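Local coordinates for protein ADP-dependent (S)-NAD(P)H-hydrate dehydratase (Enterococcus faecalis, PDB 2R3B) that probably dehydrates the S-form of hydrated NADH and NADPH at the expense of ADP, releasing AMP and phosphate and so repairing the damaged cofactors, at residues T76-V81 / M95-E100. Numbering follows the deposited sequence. Where two conformers were deposited one is given.
Sequences TVITDV and MVVGFE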
loop_
_atom_site.group_PDB
_atom_site.type_symbol
_atom_site.label_atom_id
_atom_site.label_comp_id
_atom_site.label_asym_id
_atom_site.label_seq_id
_atom_site.Cartn_x
_atom_site.Cartn_y
_atom_site.Cartn_z
ATOM N N THR B 76 -13.893 14.456 1.192
ATOM C CA THR B 76 -13.278 14.741 2.498
ATOM C C THR B 76 -13.762 13.720 3.497
ATOM O O THR B 76 -14.966 13.380 3.500
ATOM C CB THR B 76 -13.629 16.155 2.992
ATOM O OG1 THR B 76 -13.310 17.087 1.970
ATOM C CG2 THR B 76 -12.836 16.524 4.255
ATOM N N VAL B 77 -12.858 13.254 4.357
ATOM C CA VAL B 77 -13.199 12.254 5.348
ATOM C C VAL B 77 -13.001 12.837 6.735
ATOM O O VAL B 77 -11.899 13.268 7.080
ATOM C CB VAL B 77 -12.391 10.958 5.174
ATOM C CG1 VAL B 77 -12.920 9.830 6.099
ATOM C CG2 VAL B 77 -12.448 10.469 3.687
ATOM N N ILE B 78 -14.070 12.826 7.532
ATOM C CA ILE B 78 -13.985 13.124 8.973
ATOM C C ILE B 78 -13.939 11.794 9.717
ATOM O O ILE B 78 -14.897 11.025 9.690
ATOM C CB ILE B 78 -15.196 13.944 9.477
ATOM C CG1 ILE B 78 -15.335 15.270 8.727
ATOM C CG2 ILE B 78 -15.132 14.145 11.029
ATOM C CD1 ILE B 78 -16.716 15.935 8.972
ATOM N N THR B 79 -12.796 11.497 10.294
ATOM C CA THR B 79 -12.514 10.205 10.879
ATOM C C THR B 79 -11.466 10.382 11.947
ATOM O O THR B 79 -10.802 11.394 11.998
ATOM C CB THR B 79 -12.031 9.187 9.823
ATOM O OG1 THR B 79 -11.916 7.905 10.448
ATOM C CG2 THR B 79 -10.662 9.546 9.229
ATOM N N ASP B 80 -11.327 9.424 12.847
ATOM C CA ASP B 80 -10.272 9.571 13.862
ATOM C C ASP B 80 -8.912 9.773 13.201
ATOM O O ASP B 80 -8.549 9.109 12.225
ATOM C CB ASP B 80 -10.234 8.373 14.794
ATOM C CG ASP B 80 -9.518 8.661 16.082
ATOM O OD1 ASP B 80 -8.266 8.681 16.087
ATOM O OD2 ASP B 80 -10.222 8.840 17.112
ATOM N N VAL B 81 -8.143 10.699 13.756
ATOM C CA VAL B 81 -6.799 10.995 13.241
ATOM C C VAL B 81 -5.905 9.753 13.129
ATOM O O VAL B 81 -5.030 9.665 12.250
ATOM C CB VAL B 81 -6.130 12.102 14.081
ATOM C CG1 VAL B 81 -5.913 11.598 15.513
ATOM C CG2 VAL B 81 -4.876 12.554 13.375
HETATM N N MSE B 95 -9.299 14.173 1.219
HETATM C CA MSE B 95 -8.850 15.116 2.244
HETATM C C MSE B 95 -9.319 14.592 3.629
HETATM O O MSE B 95 -10.282 13.788 3.710
HETATM C CB MSE B 95 -9.337 16.515 1.863
HETATM C CG MSE B 95 -8.815 16.944 0.422
HETATM SE SE MSE B 95 -9.721 18.537 -0.033
HETATM C CE MSE B 95 -11.332 17.664 -0.802
ATOM N N VAL B 96 -8.615 14.960 4.700
ATOM C CA VAL B 96 -8.863 14.345 6.018
ATOM C C VAL B 96 -9.019 15.384 7.120
ATOM O O VAL B 96 -8.237 16.335 7.227
ATOM C CB VAL B 96 -7.807 13.310 6.426
ATOM C CG1 VAL B 96 -7.852 12.072 5.503
ATOM C CG2 VAL B 96 -6.385 13.909 6.472
ATOM N N VAL B 97 -10.015 15.152 7.964
ATOM C CA VAL B 97 -10.303 16.009 9.101
ATOM C C VAL B 97 -10.533 15.086 10.292
ATOM O O VAL B 97 -11.218 14.066 10.169
ATOM C CB VAL B 97 -11.536 16.882 8.831
ATOM C CG1 VAL B 97 -11.916 17.753 10.079
ATOM C CG2 VAL B 97 -11.277 17.773 7.557
ATOM N N GLY B 98 -9.908 15.393 11.414
ATOM C CA GLY B 98 -10.126 14.605 12.648
ATOM C C GLY B 98 -11.395 14.981 13.399
ATOM O O GLY B 98 -11.945 16.077 13.276
ATOM N N PHE B 99 -11.887 14.055 14.183
ATOM C CA PHE B 99 -13.077 14.295 14.998
ATOM C C PHE B 99 -12.923 15.446 15.979
ATOM O O PHE B 99 -13.934 16.067 16.372
ATOM C CB PHE B 99 -13.401 13.061 15.814
ATOM C CG PHE B 99 -13.958 11.909 15.023
ATOM C CD1 PHE B 99 -14.936 12.087 14.066
ATOM C CD2 PHE B 99 -13.570 10.629 15.327
ATOM C CE1 PHE B 99 -15.457 10.999 13.371
ATOM C CE2 PHE B 99 -14.109 9.550 14.646
ATOM C CZ PHE B 99 -15.035 9.754 13.666
ATOM N N GLU B 100 -11.695 15.706 16.425
ATOM C CA GLU B 100 -11.375 16.756 17.396
ATOM C C GLU B 100 -11.361 18.151 16.777
ATOM O O GLU B 100 -11.334 19.164 17.478
ATOM C CB GLU B 100 -9.997 16.450 18.033
ATOM C CG GLU B 100 -8.732 16.895 17.185
ATOM C CD GLU B 100 -8.186 15.872 16.116
ATOM O OE1 GLU B 100 -8.836 14.971 15.753
ATOM O OE2 GLU B 100 -7.083 16.048 15.632
HETATM O O HOH W 1 -9.464 12.627 15.688
#
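The carbonyl O of Val97 is gripped by two neighbours in 76-81: Thr79 N donates to it over 3.0 Å, almost straight out along the carbonyl, while the CA of Ile78 adds a CH···O contact at 3.2 Å. Val77 makes the other two rungs of the parallel ladder, its N giving a hydrogen to Met95 O (2.7 Å) and its O taking one from Val97 N. On one face of the sheet Ile78 and Val97 lie alongside each other and point the same way, with CG1 of Ile78 4.1 Å from CB of Val97, and helix 102-111 covers both through Leu105. CG2 of Thr76 meets CG2 of Val97 on this face. Val77 and Val96 face the other way, onto Leu87 of helix 84-90.

Further along, the ring of Phe99 lies against the backbone of Thr79 and Asp80. The carbonyl carbon of Thr79 sits over the ring centre, 3.8 Å above its plane, and Ile78 CG2 approaches obliquely, 3.7 Å from CD1 of Phe99. With CG1 of Ile78 beside the backbone N (chi1 -58°), its CG2 stands anti to that N and reaches the ring while CG1 lies along Val97. The carboxylate of Asp80 is turned nearly at right angles to the ring, and its OD2 forms a salt bridge with Arg54. A water bridges the two loops, accepting from Val81 N at 3.0 Å and, weakly, from Phe99 N.

Met95, Val96 and Val97 also pack on a second subunit, through its Tyr56, Arg54 and Gln55. Strands 74-78 and 95-97, joined through helix 84-90, form a parallel beta-alpha-beta unit at one edge of the chain's central sheet, in keeping with the ribokinase-like fold.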